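Local atomic coordinates of acyl-CoA dehydrogenase (Bacillus anthracis, PDB entry 3OWA), a protein that binds flavin-adenine dinucleotide and probably oxidises acyl-CoA thioesters to their enoyl-CoA forms, as other members of the acyl-CoA dehydrogenase family do. Residues 260-265 against 353-358. Residues are numbered along the deposited sequence; the frame is centred on the assembly and turned at random.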
loop_
_atom_site.group_PDB
_atom_site.type_symbol
_atom_site.label_atom_id
_atom_site.label_comp_id
_atom_site.label_asym_id
_atom_site.label_seq_id
_atom_site.Cartn_x
_atom_site.Cartn_y
_atom_site.Cartn_z
ATOM N N ILE A 260 7.172 -18.475 27.245
ATOM C CA ILE A 260 7.759 -17.127 27.209
ATOM C C ILE A 260 7.488 -16.438 25.858
ATOM O O ILE A 260 6.981 -15.284 25.827
ATOM C CB ILE A 260 9.247 -17.153 27.551
ATOM C CG1 ILE A 260 9.443 -17.809 28.935
ATOM C CG2 ILE A 260 9.879 -15.701 27.456
ATOM C CD1 ILE A 260 10.951 -18.075 29.288
ATOM N N ALA A 261 7.732 -17.169 24.758
ATOM C CA ALA A 261 7.634 -16.603 23.431
ATOM C C ALA A 261 6.210 -16.148 23.136
ATOM O O ALA A 261 6.007 -15.088 22.513
ATOM C CB ALA A 261 8.116 -17.598 22.355
ATOM N N PHE A 262 5.238 -16.958 23.567
ATOM C CA PHE A 262 3.841 -16.658 23.313
ATOM C C PHE A 262 3.387 -15.447 24.138
ATOM O O PHE A 262 2.672 -14.566 23.628
ATOM C CB PHE A 262 2.932 -17.882 23.558
ATOM C CG PHE A 262 1.508 -17.512 23.980
ATOM C CD1 PHE A 262 0.528 -17.187 23.017
ATOM C CD2 PHE A 262 1.144 -17.480 25.349
ATOM C CE1 PHE A 262 -0.803 -16.824 23.408
ATOM C CE2 PHE A 262 -0.170 -17.130 25.746
ATOM C CZ PHE A 262 -1.136 -16.792 24.768
ATOM N N ASN A 263 3.810 -15.389 25.396
ATOM C CA ASN A 263 3.415 -14.283 26.247
ATOM C C ASN A 263 4.045 -12.970 25.820
ATOM O O ASN A 263 3.363 -11.939 25.816
ATOM C CB ASN A 263 3.744 -14.560 27.706
ATOM C CG ASN A 263 2.633 -15.288 28.409
ATOM O OD1 ASN A 263 1.626 -14.687 28.820
ATOM N ND2 ASN A 263 2.805 -16.585 28.554
ATOM N N ILE A 264 5.323 -13.012 25.452
ATOM C CA ILE A 264 6.029 -11.827 24.983
ATOM C C ILE A 264 5.397 -11.257 23.678
ATOM O O ILE A 264 5.271 -10.026 23.487
ATOM C CB ILE A 264 7.530 -12.146 24.799
ATOM C CG1 ILE A 264 8.169 -12.515 26.163
ATOM C CG2 ILE A 264 8.294 -10.995 24.095
ATOM C CD1 ILE A 264 7.954 -11.465 27.325
ATOM N N LEU A 265 4.988 -12.172 22.808
ATOM C CA LEU A 265 4.362 -11.841 21.541
ATOM C C LEU A 265 3.128 -10.967 21.728
ATOM O O LEU A 265 2.952 -9.994 20.989
ATOM C CB LEU A 265 3.946 -13.130 20.870
ATOM C CG LEU A 265 4.148 -13.355 19.378
ATOM C CD1 LEU A 265 3.098 -14.389 18.947
ATOM C CD2 LEU A 265 4.075 -12.076 18.517
ATOM N N SER A 353 -2.346 -11.379 32.920
ATOM C CA SER A 353 -3.269 -10.237 32.833
ATOM C C SER A 353 -3.377 -9.696 31.417
ATOM O O SER A 353 -4.383 -9.090 31.058
ATOM C CB SER A 353 -2.844 -9.084 33.752
ATOM O OG SER A 353 -2.998 -9.408 35.128
ATOM N N ILE A 354 -2.330 -9.897 30.616
ATOM C CA ILE A 354 -2.404 -9.509 29.210
ATOM C C ILE A 354 -2.732 -10.676 28.304
ATOM O O ILE A 354 -3.455 -10.487 27.356
ATOM C CB ILE A 354 -1.140 -8.767 28.717
ATOM C CG1 ILE A 354 -1.338 -8.246 27.287
ATOM C CG2 ILE A 354 0.093 -9.640 28.862
ATOM C CD1 ILE A 354 -2.471 -7.158 27.151
ATOM N N ALA A 355 -2.205 -11.869 28.600
ATOM C CA ALA A 355 -2.498 -13.058 27.797
ATOM C C ALA A 355 -4.020 -13.267 27.695
ATOM O O ALA A 355 -4.502 -13.739 26.668
ATOM C CB ALA A 355 -1.796 -14.308 28.355
ATOM N N GLU A 356 -4.759 -12.851 28.727
ATOM C CA GLU A 356 -6.241 -12.898 28.739
ATOM C C GLU A 356 -6.789 -12.210 27.488
ATOM O O GLU A 356 -7.791 -12.655 26.892
ATOM C CB GLU A 356 -6.779 -12.206 30.001
ATOM C CG GLU A 356 -8.269 -11.948 30.019
ATOM C CD GLU A 356 -9.087 -13.240 30.095
ATOM O OE1 GLU A 356 -8.549 -14.272 30.550
ATOM O OE2 GLU A 356 -10.271 -13.234 29.698
ATOM N N TYR A 357 -6.087 -11.153 27.063
ATOM C CA TYR A 357 -6.527 -10.360 25.928
ATOM C C TYR A 357 -5.709 -10.582 24.659
ATOM O O TYR A 357 -5.525 -9.654 23.871
ATOM C CB TYR A 357 -6.573 -8.894 26.323
ATOM C CG TYR A 357 -7.405 -8.708 27.562
ATOM C CD1 TYR A 357 -6.815 -8.398 28.774
ATOM C CD2 TYR A 357 -8.786 -8.883 27.520
ATOM C CE1 TYR A 357 -7.572 -8.258 29.921
ATOM C CE2 TYR A 357 -9.553 -8.731 28.640
ATOM C CZ TYR A 357 -8.946 -8.431 29.844
ATOM O OH TYR A 357 -9.719 -8.284 30.969
ATOM N N ALA A 358 -5.241 -11.815 24.451
ATOM C CA ALA A 358 -4.461 -12.149 23.243
ATOM C C ALA A 358 -5.216 -11.800 21.971
ATOM O O ALA A 358 -4.598 -11.360 21.010
ATOM C CB ALA A 358 -4.014 -13.617 23.227
#
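The methyl of A355 meets the side chains of F262 and N263, two consecutive residues of helix 257-293. From N263 comes the amide oxygen, with OD1 3.5 Å from CB of A355; from F262 comes one corner of the ring, whose CE2 is 4.2 Å from the same CB. The ring meets the methyl obliquely, a loose apolar touch. CG of F262 is anti to the backbone N (chi1 152°), which swings the ring out from its helix so that CE2 comes up to the A355 methyl, although the CB itself does not point there. No hydrogen bond crosses between the two segments. The amide of N263 is instead oriented by its own helix: ND2 hydrogen-bonds to the carbonyl oxygen of I259, one turn back, which presents OD1 to A355. F129 of helix 124-129 also touches the N263 side chain.

With only a methyl on A355, the backbones approach closely, CA of A355 lying 6.2 Å from CA of N263. A type I beta turn from A355 to A358, with A358 N hydrogen-bonded to A355 O at 3.0 Å, links helices 348-355 and 358-383; Y357 N-caps the second. A358 also turns its methyl toward helix 257-293, where N266 touches both alanines, while I354 packs on I267 and Y270. The contact buries just 144 Å² at the surface, with the F262 side chain about 13 Å from the bound FAD. It joins the first long helix of the C-terminal domain to the junction of two later ones, packing within the all-helical bundle typical of acyl-CoA dehydrogenases.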